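Local coordinates for proline dehydrogenase (PDB 3HAZ), which oxidises proline to glutamate in two steps, pairing an FAD-dependent proline dehydrogenase with an NAD-dependent 1-pyrroline-5-carboxylate dehydrogenase in one polypeptide, at the interface of chains A and B. Numbering follows the deposited sequence. Chains: chain A/B, Proline dehydrogenase.

The interface of chains A and B. Residues chain A 66-68, 148-149, 153; chain B 51, 476-478.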
# COMPACT_ATOMS: atom_id res chain seq x y z
N GLU A 66 -3.05 -13.61 37.58
CA GLU A 66 -4.32 -14.25 37.92
C GLU A 66 -5.53 -13.33 37.78
O GLU A 66 -6.56 -13.74 37.25
CB GLU A 66 -4.27 -14.84 39.34
N PHE A 67 -5.41 -12.10 38.25
CA PHE A 67 -6.52 -11.15 38.14
C PHE A 67 -6.33 -10.14 37.02
O PHE A 67 -7.11 -9.19 36.89
CB PHE A 67 -6.80 -10.47 39.49
CG PHE A 67 -7.26 -11.43 40.54
CD1 PHE A 67 -8.60 -11.74 40.67
CD2 PHE A 67 -6.34 -12.05 41.37
CE1 PHE A 67 -9.03 -12.63 41.63
CE2 PHE A 67 -6.76 -12.95 42.33
CZ PHE A 67 -8.11 -13.24 42.46
N ALA A 68 -5.31 -10.36 36.20
CA ALA A 68 -5.00 -9.44 35.11
C ALA A 68 -4.95 -7.99 35.60
O ALA A 68 -5.61 -7.10 35.06
CB ALA A 68 -6.02 -9.59 33.97
N ARG A 148 -14.76 -4.08 36.72
CA ARG A 148 -14.17 -4.99 35.75
C ARG A 148 -14.24 -6.46 36.18
O ARG A 148 -14.60 -7.32 35.39
CB ARG A 148 -12.73 -4.61 35.45
CG ARG A 148 -12.21 -5.25 34.17
CD ARG A 148 -10.81 -4.77 33.81
NE ARG A 148 -9.78 -5.44 34.59
CZ ARG A 148 -9.00 -4.84 35.48
NH1 ARG A 148 -8.09 -5.53 36.15
NH2 ARG A 148 -9.15 -3.54 35.70
N LEU A 149 -13.88 -6.73 37.43
CA LEU A 149 -13.79 -8.09 37.94
C LEU A 149 -15.02 -8.53 38.74
O LEU A 149 -15.33 -9.71 38.80
CB LEU A 149 -12.54 -8.26 38.81
CG LEU A 149 -11.15 -8.07 38.19
CD1 LEU A 149 -10.08 -8.08 39.27
CD2 LEU A 149 -10.86 -9.13 37.14
N ALA A 153 -14.38 -10.98 43.33
CA ALA A 153 -13.01 -11.25 42.87
C ALA A 153 -12.02 -10.26 43.50
O ALA A 153 -10.88 -10.61 43.78
CB ALA A 153 -12.93 -11.22 41.34
N ARG B 51 -17.24 -15.09 39.15
CA ARG B 51 -15.85 -14.67 39.30
C ARG B 51 -15.39 -14.60 40.75
O ARG B 51 -14.30 -14.09 41.04
CB ARG B 51 -15.61 -13.34 38.58
CG ARG B 51 -15.75 -13.48 37.07
CD ARG B 51 -15.36 -12.22 36.36
NE ARG B 51 -15.05 -12.49 34.96
CZ ARG B 51 -14.73 -11.56 34.07
NH1 ARG B 51 -14.68 -10.29 34.44
NH2 ARG B 51 -14.46 -11.90 32.82
N TYR B 476 -10.18 -13.13 33.29
CA TYR B 476 -10.35 -11.84 33.96
C TYR B 476 -9.91 -10.63 33.14
O TYR B 476 -10.08 -9.49 33.57
CB TYR B 476 -9.67 -11.85 35.34
CG TYR B 476 -10.41 -12.68 36.37
CD1 TYR B 476 -11.70 -13.13 36.13
CD2 TYR B 476 -9.82 -12.99 37.59
CE1 TYR B 476 -12.38 -13.89 37.07
CE2 TYR B 476 -10.50 -13.74 38.54
CZ TYR B 476 -11.77 -14.19 38.27
OH TYR B 476 -12.44 -14.93 39.22
N ARG B 477 -9.37 -10.87 31.95
CA ARG B 477 -9.09 -9.77 31.04
C ARG B 477 -10.39 -9.22 30.49
O ARG B 477 -10.46 -8.07 30.07
CB ARG B 477 -8.20 -10.23 29.88
CG ARG B 477 -6.74 -10.44 30.25
CD ARG B 477 -5.99 -11.12 29.11
NE ARG B 477 -6.61 -12.41 28.78
CZ ARG B 477 -6.24 -13.17 27.76
NH1 ARG B 477 -6.85 -14.32 27.54
NH2 ARG B 477 -5.25 -12.78 26.96
N VAL B 478 -11.42 -10.06 30.47
CA VAL B 478 -12.72 -9.64 29.94
C VAL B 478 -13.53 -8.97 31.03
O VAL B 478 -13.91 -9.61 32.01
CB VAL B 478 -13.51 -10.84 29.38
CG1 VAL B 478 -14.86 -10.39 28.86
CG2 VAL B 478 -12.71 -11.55 28.28
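The carbonyl oxygen of B:Val478 is gripped by both terminal nitrogens of B:Arg51, whose guanidinium meets it end-on and in its own plane. NH1 of B:Arg51 stands 2.6 Å from B:Val478 O, almost in line with the carbonyl bond, while NH2 lies in the carbonyl plane on a lone pair. The arginine chain, extended from CG to NE, runs alongside the CD1/CE1 edge of the ring of B:Tyr476, and CD1 of that ring lies over the rim of one guanidinium face. At the other end of the ring, the phenol OH of B:Tyr476 bonds to B:Arg51 O at 2.7 Å, from above the carbonyl plane. Tied in this way within chain B, the tyrosine is presented to chain A. Its CE2 packs 3.5 Å from CD1 of A:Phe67, the two side chains running roughly parallel. A:Leu149 crosses at about a right angle, with CG beside its backbone N (chi1 -63°), which turns the CD2 methyl to within 3.5 Å of CB of B:Tyr476. Farther along, CB of A:Ala68 rests 3.9 Å from CG of B:Arg477. NH1 of B:Arg51 also comes near A:Arg148 O, but no hydrogen of NH1 is directed at it, and the approach is not a hydrogen bond. An alanine in place of B:Arg51 would probably leave B:Val478 O without these two donors and open a gap beside the CD1 edge of the tyrosine ring, leaving the 476-478 loop freer to shift. The patch, part of a two-fold interface, joins loop residues of chain B to the ends of helices 60-66 and 140-149 and the start of helix 151-168 in chain A; its centre lies about 44 Å from A:Cys794, the catalytic cysteine of the aldehyde dehydrogenase domain.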